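Local coordinates for HD domain-containing protein (Aquifex aeolicus, PDB 2HEK) that is of uncertain function but binds zinc and GDP at separate sites and may act as a dGTPase, as in other HD-domain proteins, at residues Met1-Ser6 and Ala18-Ile23; Phe52-Gly57 and Gly159-Asp164. All coordinates share one frame; numbering follows the deposited sequence.

Interaction 1. Residues Met1-Ser6 and Ala18-Ile23; sequences MIKEFS and AGLRLI. With GDP (guanosine-5'-diphosphate), chain H.
K3 NZ donates a 3.0 Å hydrogen bond to O1A of GDP, an oxygen of the alpha phosphate, and the aliphatic part of the same lysine serves as apolar surface. K3 CE rests 3.9 Å from L20 CD2, the two side chains crossing at a slant, while K3 CD lies beside the ribose O3'. A bend at chi2 (-148°) carries the lysine chain away from the strand and brings the amine to the diphosphate.

F5 turns its CD1-CE1 edge to one face of the guanine, with F5 CE1 3.2 Å from GDP C4; the two planes are strongly inclined, not parallel. The ribose O2' sits over one face of the phenyl ring, and it also comes within 2.6 Å of the backbone oxygen E4 O. L20 CD1 reaches the ring near its plane, 4.2 Å from F5 CZ, and I23 CD1 approaches F5 CE2 obliquely at 4.3 Å.

The frame is a beta hairpin followed by a helix: strand 2-7 pairs antiparallel with strand 11-16, K3 bonding through its backbone to V15 and F5 to V13, and helix 17-23 follows directly. The short axes of 2-6 and 18-23 pass 9.0 Å apart at 59°, and the nucleotide lies at this junction. CG anti to N (chi1 -170°) puts the fork of L20 between strand and nucleotide, where CD2 meets the lysine and CD1 GDP N2 at 3.7 Å.

D24, Q29 and R32 add further hydrogen bonds to the nucleotide. P45 of the second subunit packs on F5, and E4 OE2 forms a salt bridge with R184 NH1 of the third subunit.

Interaction 2. Residues Phe52-Gly57 and Gly159-Asp164; sequences FEHSLG and GSDRMD. With ZN (zinc ion), chain D.
H54 and D161 meet at the zinc ion, H54 through NE2 at 2.3 Å and D161 through OD1 at 2.1 Å. Their side chains cross nearly at right angles, and the shared metal brings H54 NE2 and D161 OD1 to 2.8 Å of each other. A water is a further zinc ligand. H54, D85 and D161 are the protein ligands seen on the zinc; with H84 they are consistent with the H...HD...D signature of HD domains.

The hydrogen bonding lies on the other edge of the imidazole. H54 ND1 donates to D164 OD1 over 2.6 Å with an N-H...O angle of 159°, meeting the carboxylate on its anti side and a little out of its plane. With CG anti to the backbone N (chi1 171°), H54 spans the space between metal and D164, gripped at both ring nitrogens; D164 is thus a second-shell residue that fixes the ring's rotation. D164 OD2 is also held, by a salt bridge to R168 and a hydrogen bond with Y10 OH. With D164 replaced by an alanine, H54 ND1 would probably lose its acceptor and R168 this carboxylate, and the zinc-bound ring would be freer to turn.

In the van der Waals contact, D164 OD2 lies 3.4 Å from G57 CA, on the side where a beta carbon would stand, and the glycine lets the carboxylate come this near.

Helices 51-69 and 160-173 run at 124° in these segments, their axes 9.4 Å apart. S160 packs on V58, I61 and I65 of the first helix, whose F52 leans on I23 of helix 17-23.

How the interactions relate
Both contacts are largely buried, but the centre of interaction 1 lies about 24 Å from the centre of the chain, that of interaction 2 about 10 Å, the two centres being about 15 Å apart. They share a wall: I23 CD1 packs 3.5 Å from L56 CD2, and F5 also meets L56, so helix 51-69 contributes one side to the metal site and another to the backing of the hairpin and helix 17-23. Their chemistry differs accordingly. Interaction 1 joins strand to helix by apolar packing; no hydrogen bond crosses between the two segments, and K3 turns its amine to the nucleotide. Interaction 2 joins two helices by metal coordination and a histidine-carboxylate bond.

Interaction 1. Residues Met1-Ser6 and Ala18-Ile23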
loop_
_atom_site.group_PDB
_atom_site.type_symbol
_atom_site.label_atom_id
_atom_site.label_comp_id
_atom_site.label_asym_id
_atom_site.label_seq_id
_atom_site.Cartn_x
_atom_site.Cartn_y
_atom_site.Cartn_z
ATOM N N MET A 1 -8.011 -23.619 20.675
ATOM C CA MET A 1 -6.968 -23.193 21.664
ATOM C C MET A 1 -6.309 -21.860 21.273
ATOM O O MET A 1 -6.257 -20.938 22.084
ATOM C CB MET A 1 -5.921 -24.290 21.866
ATOM C CG MET A 1 -5.000 -24.073 23.068
ATOM S SD MET A 1 -3.531 -23.068 22.724
ATOM C CE MET A 1 -2.745 -24.003 21.398
ATOM N N ILE A 2 -5.770 -21.781 20.056
ATOM C CA ILE A 2 -5.482 -20.497 19.413
ATOM C C ILE A 2 -6.081 -20.533 17.995
ATOM O O ILE A 2 -5.698 -21.385 17.180
ATOM C CB ILE A 2 -3.973 -20.155 19.394
ATOM C CG1 ILE A 2 -3.493 -19.797 20.804
ATOM C CG2 ILE A 2 -3.697 -18.996 18.454
ATOM C CD1 ILE A 2 -2.045 -19.323 20.904
ATOM N N LYS A 3 -7.048 -19.647 17.731
ATOM C CA LYS A 3 -7.649 -19.505 16.397
ATOM C C LYS A 3 -7.219 -18.194 15.758
ATOM O O LYS A 3 -6.981 -17.211 16.470
ATOM C CB LYS A 3 -9.175 -19.613 16.450
ATOM C CG LYS A 3 -9.631 -21.060 16.744
ATOM C CD LYS A 3 -10.964 -21.444 16.088
ATOM C CE LYS A 3 -11.595 -22.684 16.781
ATOM N NZ LYS A 3 -13.071 -22.862 16.493
ATOM N N GLU A 4 -7.116 -18.200 14.426
ATOM C CA GLU A 4 -6.720 -17.035 13.633
ATOM C C GLU A 4 -7.932 -16.505 12.878
ATOM O O GLU A 4 -8.674 -17.294 12.271
ATOM C CB GLU A 4 -5.720 -17.444 12.559
ATOM C CG GLU A 4 -4.332 -17.504 12.978
ATOM C CD GLU A 4 -3.429 -17.870 11.810
ATOM O OE1 GLU A 4 -3.904 -18.501 10.820
ATOM O OE2 GLU A 4 -2.247 -17.504 11.886
ATOM N N PHE A 5 -8.109 -15.181 12.889
ATOM C CA PHE A 5 -9.210 -14.529 12.166
ATOM C C PHE A 5 -8.586 -13.592 11.166
ATOM O O PHE A 5 -7.760 -12.769 11.552
ATOM C CB PHE A 5 -10.016 -13.659 13.114
ATOM C CG PHE A 5 -10.808 -14.429 14.147
ATOM C CD1 PHE A 5 -12.119 -14.797 13.904
ATOM C CD2 PHE A 5 -10.229 -14.760 15.371
ATOM C CE1 PHE A 5 -12.870 -15.480 14.872
ATOM C CE2 PHE A 5 -10.953 -15.476 16.345
ATOM C CZ PHE A 5 -12.277 -15.831 16.088
ATOM N N SER A 6 -9.000 -13.659 9.905
ATOM C CA SER A 6 -8.535 -12.692 8.895
ATOM C C SER A 6 -9.014 -11.328 9.279
ATOM O O SER A 6 -10.192 -11.164 9.632
ATOM C CB SER A 6 -9.107 -12.964 7.479
ATOM O OG SER A 6 -8.594 -14.163 6.964
ATOM N N ALA A 18 -9.500 -18.173 26.184
ATOM C CA ALA A 18 -10.432 -17.351 26.964
ATOM C C ALA A 18 -11.177 -16.382 26.039
ATOM O O ALA A 18 -12.405 -16.233 26.119
ATOM C CB ALA A 18 -9.708 -16.607 28.111
ATOM N N GLY A 19 -10.438 -15.764 25.116
ATOM C CA GLY A 19 -11.052 -14.848 24.158
ATOM C C GLY A 19 -12.068 -15.515 23.259
ATOM O O GLY A 19 -13.144 -14.950 23.021
ATOM N N LEU A 20 -11.747 -16.714 22.753
ATOM C CA LEU A 20 -12.696 -17.459 21.905
ATOM C C LEU A 20 -14.014 -17.764 22.598
ATOM O O LEU A 20 -15.091 -17.651 21.991
ATOM C CB LEU A 20 -12.078 -18.777 21.440
ATOM C CG LEU A 20 -12.848 -19.545 20.365
ATOM C CD1 LEU A 20 -12.784 -18.817 19.032
ATOM C CD2 LEU A 20 -12.309 -20.961 20.226
ATOM N N ARG A 21 -13.939 -18.148 23.875
ATOM C CA ARG A 21 -15.152 -18.474 24.648
ATOM C C ARG A 21 -16.028 -17.238 24.750
ATOM O O ARG A 21 -17.277 -17.294 24.596
ATOM C CB ARG A 21 -14.756 -18.974 26.044
ATOM C CG ARG A 21 -14.158 -20.399 26.088
ATOM C CD ARG A 21 -13.975 -20.904 27.567
ATOM N NE ARG A 21 -12.571 -21.177 27.917
ATOM C CZ ARG A 21 -11.900 -20.600 28.914
ATOM N NH1 ARG A 21 -12.499 -19.711 29.709
ATOM N NH2 ARG A 21 -10.622 -20.918 29.121
ATOM N N LEU A 22 -15.370 -16.095 24.954
ATOM C CA LEU A 22 -16.085 -14.809 24.990
ATOM C C LEU A 22 -16.636 -14.423 23.626
ATOM O O LEU A 22 -17.783 -13.983 23.503
ATOM C CB LEU A 22 -15.158 -13.723 25.553
ATOM C CG LEU A 22 -14.775 -13.881 27.036
ATOM C CD1 LEU A 22 -13.518 -13.057 27.342
ATOM C CD2 LEU A 22 -15.954 -13.473 27.956
ATOM N N ILE A 23 -15.815 -14.573 22.587
ATOM C CA ILE A 23 -16.276 -14.265 21.223
ATOM C C ILE A 23 -17.520 -15.069 20.818
ATOM O O ILE A 23 -18.455 -14.541 20.200
ATOM C CB ILE A 23 -15.139 -14.479 20.226
ATOM C CG1 ILE A 23 -14.126 -13.369 20.434
ATOM C CG2 ILE A 23 -15.655 -14.486 18.792
ATOM C CD1 ILE A 23 -12.785 -13.701 19.862
HETATM P PB GDP H . -13.111 -25.112 12.228
HETATM O O1B GDP H . -12.660 -25.114 10.779
HETATM O O2B GDP H . -12.870 -26.489 12.821
HETATM O O3B GDP H . -12.293 -24.101 13.013
HETATM O O3A GDP H . -14.698 -24.761 12.316
HETATM P PA GDP H . -15.263 -23.284 12.682
HETATM O O1A GDP H . -14.767 -22.824 14.040
HETATM O O2A GDP H . -16.773 -23.211 12.636
HETATM O "O5'" GDP H . -14.631 -22.382 11.503
HETATM C "C5'" GDP H . -14.821 -20.975 11.443
HETATM C "C4'" GDP H . -13.458 -20.326 11.258
HETATM O "O4'" GDP H . -13.685 -18.974 10.868
HETATM C "C3'" GDP H . -12.635 -20.299 12.547
HETATM O "O3'" GDP H . -11.481 -21.149 12.475
HETATM C "C2'" GDP H . -12.241 -18.842 12.737
HETATM O "O2'" GDP H . -10.887 -18.645 12.326
HETATM C "C1'" GDP H . -13.162 -18.043 11.818
HETATM N N9 GDP H . -14.279 -17.356 12.543
HETATM C C8 GDP H . -14.880 -16.217 12.132
HETATM N N7 GDP H . -15.860 -15.807 12.982
HETATM C C5 GDP H . -15.902 -16.703 13.988
HETATM C C6 GDP H . -16.693 -16.888 15.227
HETATM O O6 GDP H . -17.588 -16.095 15.541
HETATM N N1 GDP H . -16.424 -17.948 16.001
HETATM C C2 GDP H . -15.471 -18.859 15.702
HETATM N N2 GDP H . -15.260 -19.909 16.534
HETATM N N3 GDP H . -14.707 -18.761 14.582
HETATM C C4 GDP H . -14.866 -17.726 13.698
#

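Interaction 2. Residues Phe52-Gly57 and Gly159-Asp164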
loop_
_atom_site.group_PDB
_atom_site.type_symbol
_atom_site.label_atom_id
_atom_site.label_comp_id
_atom_site.label_asym_id
_atom_site.label_seq_id
_atom_site.Cartn_x
_atom_site.Cartn_y
_atom_site.Cartn_z
ATOM N N PHE A 52 -18.050 -5.850 16.136
ATOM C CA PHE A 52 -17.435 -7.202 16.284
ATOM C C PHE A 52 -16.002 -7.178 15.805
ATOM O O PHE A 52 -15.070 -7.506 16.556
ATOM C CB PHE A 52 -18.267 -8.241 15.526
ATOM C CG PHE A 52 -17.771 -9.670 15.660
ATOM C CD1 PHE A 52 -18.331 -10.520 16.609
ATOM C CD2 PHE A 52 -16.820 -10.184 14.777
ATOM C CE1 PHE A 52 -17.914 -11.854 16.720
ATOM C CE2 PHE A 52 -16.357 -11.504 14.881
ATOM C CZ PHE A 52 -16.920 -12.360 15.891
ATOM N N GLU A 53 -15.779 -6.763 14.563
ATOM C CA GLU A 53 -14.401 -6.735 14.070
ATOM C C GLU A 53 -13.552 -5.722 14.792
ATOM O O GLU A 53 -12.352 -5.959 15.013
ATOM C CB GLU A 53 -14.340 -6.450 12.562
ATOM C CG GLU A 53 -15.193 -7.396 11.692
ATOM C CD GLU A 53 -16.597 -6.853 11.433
ATOM O OE1 GLU A 53 -16.745 -5.844 10.680
ATOM O OE2 GLU A 53 -17.545 -7.460 11.978
ATOM N N HIS A 54 -14.129 -4.553 15.079
ATOM C CA HIS A 54 -13.440 -3.526 15.879
ATOM C C HIS A 54 -12.950 -4.117 17.231
ATOM O O HIS A 54 -11.795 -3.932 17.622
ATOM C CB HIS A 54 -14.361 -2.312 16.129
ATOM C CG HIS A 54 -13.801 -1.324 17.105
ATOM N ND1 HIS A 54 -12.546 -0.761 16.955
ATOM C CD2 HIS A 54 -14.325 -0.789 18.241
ATOM C CE1 HIS A 54 -12.320 0.065 17.964
ATOM N NE2 HIS A 54 -13.383 0.062 18.756
ATOM N N SER A 55 -13.816 -4.855 17.927
ATOM C CA SER A 55 -13.426 -5.457 19.231
ATOM C C SER A 55 -12.268 -6.447 19.112
ATOM O O SER A 55 -11.389 -6.456 19.977
ATOM C CB SER A 55 -14.630 -6.135 19.905
ATOM O OG SER A 55 -15.644 -5.174 20.171
ATOM N N LEU A 56 -12.231 -7.238 18.031
ATOM C CA LEU A 56 -11.100 -8.157 17.757
ATOM C C LEU A 56 -9.847 -7.359 17.502
ATOM O O LEU A 56 -8.766 -7.720 17.944
ATOM C CB LEU A 56 -11.397 -9.038 16.511
ATOM C CG LEU A 56 -12.530 -10.076 16.572
ATOM C CD1 LEU A 56 -12.545 -11.001 15.350
ATOM C CD2 LEU A 56 -12.337 -10.916 17.797
ATOM N N GLY A 57 -10.001 -6.246 16.793
ATOM C CA GLY A 57 -8.878 -5.340 16.513
ATOM C C GLY A 57 -8.353 -4.687 17.777
ATOM O O GLY A 57 -7.141 -4.568 17.969
ATOM N N GLY A 159 -4.794 5.171 23.095
ATOM C CA GLY A 159 -5.259 3.841 23.496
ATOM C C GLY A 159 -5.537 2.922 22.327
ATOM O O GLY A 159 -5.729 3.372 21.178
ATOM N N SER A 160 -5.563 1.626 22.603
ATOM C CA SER A 160 -5.836 0.602 21.579
ATOM C C SER A 160 -7.212 0.773 20.938
ATOM O O SER A 160 -7.408 0.454 19.747
ATOM C CB SER A 160 -5.730 -0.782 22.224
ATOM O OG SER A 160 -6.661 -0.908 23.293
ATOM N N ASP A 161 -8.176 1.263 21.707
ATOM C CA ASP A 161 -9.521 1.522 21.141
ATOM C C ASP A 161 -9.458 2.519 19.969
ATOM O O ASP A 161 -9.870 2.189 18.856
ATOM C CB ASP A 161 -10.452 2.023 22.249
ATOM C CG ASP A 161 -11.872 2.175 21.797
ATOM O OD1 ASP A 161 -12.326 1.473 20.880
ATOM O OD2 ASP A 161 -12.574 2.998 22.392
ATOM N N ARG A 162 -8.897 3.703 20.208
ATOM C CA ARG A 162 -8.718 4.716 19.184
ATOM C C ARG A 162 -7.812 4.268 18.064
ATOM O O ARG A 162 -8.116 4.532 16.919
ATOM C CB ARG A 162 -8.086 5.977 19.752
ATOM C CG ARG A 162 -9.048 6.874 20.435
ATOM C CD ARG A 162 -8.382 8.210 20.812
ATOM N NE ARG A 162 -9.387 9.149 21.312
ATOM C CZ ARG A 162 -9.669 9.351 22.593
ATOM N NH1 ARG A 162 -9.005 8.687 23.537
ATOM N NH2 ARG A 162 -10.612 10.233 22.935
ATOM N N MET A 163 -6.698 3.628 18.381
ATOM C CA MET A 163 -5.803 3.185 17.354
ATOM C C MET A 163 -6.542 2.257 16.388
ATOM O O MET A 163 -6.351 2.350 15.168
ATOM C CB MET A 163 -4.600 2.487 17.972
ATOM C CG MET A 163 -3.492 3.425 18.434
ATOM S SD MET A 163 -1.891 2.589 18.543
ATOM C CE MET A 163 -1.037 3.676 19.678
ATOM N N ASP A 164 -7.393 1.396 16.911
ATOM C CA ASP A 164 -8.082 0.511 15.986
ATOM C C ASP A 164 -9.159 1.242 15.218
ATOM O O ASP A 164 -9.241 1.108 13.993
ATOM C CB ASP A 164 -8.721 -0.719 16.628
ATOM C CG ASP A 164 -9.343 -1.623 15.565
ATOM O OD1 ASP A 164 -10.581 -1.571 15.381
ATOM O OD2 ASP A 164 -8.597 -2.387 14.937
HETATM ZN ZN ZN D . -14.333 0.930 20.629
HETATM O O HOH W 1 -13.674 -0.927 21.810
#